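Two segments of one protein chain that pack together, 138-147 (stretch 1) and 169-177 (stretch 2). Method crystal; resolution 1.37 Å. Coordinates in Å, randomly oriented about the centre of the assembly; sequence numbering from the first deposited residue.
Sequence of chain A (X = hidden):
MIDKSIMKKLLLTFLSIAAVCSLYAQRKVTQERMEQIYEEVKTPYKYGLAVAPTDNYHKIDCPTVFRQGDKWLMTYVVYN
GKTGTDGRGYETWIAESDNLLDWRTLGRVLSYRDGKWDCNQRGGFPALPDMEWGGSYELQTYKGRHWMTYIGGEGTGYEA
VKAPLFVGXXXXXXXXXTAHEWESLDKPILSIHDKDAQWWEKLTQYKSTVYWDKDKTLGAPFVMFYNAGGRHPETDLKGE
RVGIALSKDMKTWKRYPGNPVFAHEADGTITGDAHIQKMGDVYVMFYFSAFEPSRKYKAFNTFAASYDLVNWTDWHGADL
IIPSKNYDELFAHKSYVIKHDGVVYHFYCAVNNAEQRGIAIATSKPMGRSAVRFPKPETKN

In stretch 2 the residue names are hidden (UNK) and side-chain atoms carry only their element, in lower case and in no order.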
# COMPACT_ATOMS: atom_id res chain seq x y z
N GLU A 138 -11.66 8.49 -7.89
CA GLU A 138 -11.48 9.77 -7.23
C GLU A 138 -11.28 9.50 -5.73
O GLU A 138 -11.64 8.44 -5.19
CB GLU A 138 -12.66 10.69 -7.52
CG GLU A 138 -12.82 10.97 -9.02
CD GLU A 138 -13.99 11.86 -9.34
OE1 GLU A 138 -14.63 12.39 -8.40
OE2 GLU A 138 -14.24 12.07 -10.56
N LEU A 139 -10.64 10.46 -5.08
CA LEU A 139 -10.57 10.54 -3.62
C LEU A 139 -11.76 11.34 -3.14
O LEU A 139 -12.15 12.30 -3.79
CB LEU A 139 -9.30 11.22 -3.18
CG LEU A 139 -7.94 10.56 -3.41
CD1 LEU A 139 -6.90 11.36 -2.65
CD2 LEU A 139 -7.90 9.10 -3.01
N GLN A 140 -12.34 10.95 -2.01
CA GLN A 140 -13.53 11.60 -1.52
C GLN A 140 -13.14 12.59 -0.43
O GLN A 140 -12.11 12.42 0.23
CB GLN A 140 -14.51 10.57 -1.02
CG GLN A 140 -14.99 9.67 -2.13
CD GLN A 140 -15.80 8.50 -1.65
OE1 GLN A 140 -16.99 8.42 -1.92
NE2 GLN A 140 -15.15 7.57 -0.96
N THR A 141 -13.95 13.62 -0.26
CA THR A 141 -13.75 14.59 0.80
C THR A 141 -14.64 14.30 2.01
O THR A 141 -15.72 13.68 1.91
CB THR A 141 -14.02 16.04 0.33
OG1 THR A 141 -15.40 16.18 0.01
CG2 THR A 141 -13.18 16.41 -0.87
N TYR A 142 -14.17 14.80 3.14
CA TYR A 142 -14.90 14.75 4.40
C TYR A 142 -14.54 16.04 5.14
O TYR A 142 -13.36 16.36 5.28
CB TYR A 142 -14.51 13.50 5.19
CG TYR A 142 -14.99 13.47 6.63
CD1 TYR A 142 -16.34 13.36 6.95
CD2 TYR A 142 -14.08 13.54 7.68
CE1 TYR A 142 -16.78 13.31 8.27
CE2 TYR A 142 -14.50 13.52 9.00
CZ TYR A 142 -15.85 13.40 9.30
OH TYR A 142 -16.27 13.35 10.64
N LYS A 143 -15.57 16.78 5.56
CA LYS A 143 -15.43 18.07 6.24
C LYS A 143 -14.61 19.04 5.40
O LYS A 143 -13.81 19.82 5.92
CB LYS A 143 -14.86 17.87 7.65
CG LYS A 143 -15.82 17.09 8.55
CD LYS A 143 -15.99 17.70 9.92
CE LYS A 143 -15.04 17.09 10.95
NZ LYS A 143 -15.74 16.06 11.78
N GLY A 144 -14.83 18.97 4.09
CA GLY A 144 -14.20 19.86 3.13
C GLY A 144 -12.74 19.59 2.85
O GLY A 144 -12.09 20.41 2.21
N ARG A 145 -12.21 18.46 3.34
CA ARG A 145 -10.81 18.14 3.19
C ARG A 145 -10.63 16.79 2.53
O ARG A 145 -11.51 15.93 2.61
CB ARG A 145 -10.12 18.06 4.55
CG ARG A 145 -10.29 19.30 5.41
CD ARG A 145 -9.44 19.23 6.67
NE ARG A 145 -8.97 20.57 7.04
CZ ARG A 145 -7.72 21.03 6.97
NH1 ARG A 145 -7.51 22.29 7.33
NH2 ARG A 145 -6.68 20.29 6.59
N HIS A 146 -9.46 16.61 1.90
CA HIS A 146 -8.96 15.29 1.52
C HIS A 146 -8.04 14.79 2.63
O HIS A 146 -7.42 15.59 3.36
CB HIS A 146 -8.22 15.32 0.19
CG HIS A 146 -9.11 15.60 -0.98
ND1 HIS A 146 -9.80 14.62 -1.64
CD2 HIS A 146 -9.43 16.76 -1.61
CE1 HIS A 146 -10.49 15.14 -2.63
NE2 HIS A 146 -10.30 16.45 -2.62
N TRP A 147 -8.00 13.48 2.79
CA TRP A 147 -7.32 12.85 3.94
C TRP A 147 -6.30 11.82 3.48
O TRP A 147 -6.35 11.34 2.35
CB TRP A 147 -8.35 12.21 4.86
CG TRP A 147 -9.31 13.17 5.39
CD1 TRP A 147 -10.43 13.66 4.77
CD2 TRP A 147 -9.24 13.80 6.65
NE1 TRP A 147 -11.06 14.57 5.59
CE2 TRP A 147 -10.35 14.66 6.76
CE3 TRP A 147 -8.34 13.72 7.71
CZ2 TRP A 147 -10.59 15.43 7.89
CZ3 TRP A 147 -8.59 14.49 8.86
CH2 TRP A 147 -9.70 15.33 8.93
N UNK A 169 -1.93 10.69 10.71
CA UNK A 169 -3.07 11.22 9.98
C UNK A 169 -2.69 12.57 9.38
O UNK A 169 -2.12 13.42 10.09
c UNK A 169 -6.57 12.35 11.34
c UNK A 169 -6.15 10.98 9.27
c UNK A 169 -5.56 11.98 10.26
c UNK A 169 -4.26 11.46 10.91
N UNK A 170 -3.00 12.75 8.10
CA UNK A 170 -2.80 14.01 7.40
C UNK A 170 -4.02 14.39 6.64
O UNK A 170 -4.86 13.55 6.34
c UNK A 170 -1.60 13.95 6.49
N UNK A 171 -4.08 15.67 6.28
CA UNK A 171 -5.18 16.18 5.51
C UNK A 171 -4.81 17.45 4.79
O UNK A 171 -3.80 18.07 5.10
c UNK A 171 -6.39 16.42 6.40
o UNK A 171 -6.20 17.52 7.27
N UNK A 172 -5.62 17.82 3.81
CA UNK A 172 -5.40 19.09 3.10
C UNK A 172 -6.71 19.67 2.57
O UNK A 172 -7.62 18.93 2.22
c UNK A 172 -4.40 18.94 1.92
o UNK A 172 -4.02 20.24 1.42
c UNK A 172 -4.99 18.07 0.79
N UNK A 173 -6.78 21.01 2.58
CA UNK A 173 -7.84 21.74 1.90
C UNK A 173 -7.35 22.18 0.50
O UNK A 173 -8.09 22.84 -0.25
c UNK A 173 -9.27 22.55 3.83
c UNK A 173 -8.29 22.94 2.73
n UNK A 173 -12.23 22.73 4.84
c UNK A 173 -11.02 23.32 5.48
c UNK A 173 -9.95 23.75 4.48
N UNK A 174 -6.11 21.85 0.18
CA UNK A 174 -5.52 22.24 -1.12
C UNK A 174 -5.93 21.39 -2.29
O UNK A 174 -6.68 20.42 -2.16
N UNK A 175 -5.38 21.76 -3.45
CA UNK A 175 -5.56 21.01 -4.66
C UNK A 175 -4.65 19.78 -4.64
O UNK A 175 -3.42 19.90 -4.73
o UNK A 175 -5.57 20.05 -7.30
c UNK A 175 -5.30 21.95 -5.84
o UNK A 175 -5.53 22.07 -8.13
c UNK A 175 -5.48 21.29 -7.17
N UNK A 176 -5.26 18.59 -4.56
CA UNK A 176 -4.51 17.31 -4.44
C UNK A 176 -3.65 16.94 -5.66
O UNK A 176 -2.78 16.07 -5.56
c UNK A 176 -6.08 16.29 -2.72
c UNK A 176 -7.42 14.73 -5.03
c UNK A 176 -5.44 16.10 -4.11
c UNK A 176 -6.48 15.90 -5.23
N UNK A 177 -3.87 17.65 -6.77
CA UNK A 177 -3.02 17.50 -7.97
C UNK A 177 -1.72 18.32 -7.96
O UNK A 177 -0.99 18.31 -8.96
c UNK A 177 -3.84 17.83 -9.22
o UNK A 177 -4.06 19.24 -9.35
O HOH W 1 -12.38 23.63 2.16

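Position 169 carries four carbons forked at the second, with one fork tip 3.8 Å from W147 CE3. A fork one carbon out from CB is leucine: L169, whose CD1 makes that apolar contact although its CA-to-CB bond points sideways.

Position 170 has a lone carbon, CB, pointing away from stretch 1, and its backbone O lies 3.5 Å from W147 CA, a CA-H...O contact. One carbon alone is alanine, so A170 meets the partner through its backbone.

At 171 one carbon carries one oxygen. The oxygen lies 2.9 Å from R145 NH2 and the carbon 3.6 Å from W147 CE3, over the face of the indole. This is serine. S171 pairs with W147 in the antiparallel ladder, and its OG accepts a hydrogen bond from R145 NH2.

Position 172 shows a carbon bearing two branches, and its backbone pairs with H146: H146 N donates to the O of 172 at 3.0 Å, and the N of 172 to H146 O at 2.9 Å. One branch is oxygen and the other carbon, so this is threonine. The OG1 of T172 accepts from the backbone N of position 174 at 2.9 Å, tying the strand's end to the chain that follows.

Position 173 is an unbranched row of four carbons ending in nitrogen. One carbon lies 3.8 Å from R145 CG, and the terminal nitrogen is 3.5 Å from K143 O. This is lysine. K173 lays CG over one face of the R145 guanidinium and gives K143 O a weak hydrogen bond from NZ. A water accepts from K173 NZ at 2.8 Å and donates to G144 O at 3.2 Å.

Position 174 has no side-chain atoms and is glycine; a CB on G174 would be crowded by T172 OG1, 3.1 Å away.

Position 175 has two carbons, the second with two oxygens: aspartate. The CA-to-CB bond of D175 points away from stretch 1, and D175 OD1 accepts from the backbone N of 177 at 3.0 Å.

Position 176 has four carbons forked at the first, one arm two carbons long. The short arm lies 3.6 Å from H146 CD2, and the long arm's tip 4.2 Å from L139 CD1. This is isoleucine; I176 covers a face of H146.

Position 177, one carbon and one oxygen, is serine; S177 does not touch stretch 1, and its OG donates to D175 OD1 at 2.7 Å.

The rules are plain. Paired backbones set the register; S171 is small enough to lie over W147 while bonding R145; I176 adds apolar cover beyond the strand; K173 reaches the type I' turn.

Stretch 2 (169-177) LASTKGDIS
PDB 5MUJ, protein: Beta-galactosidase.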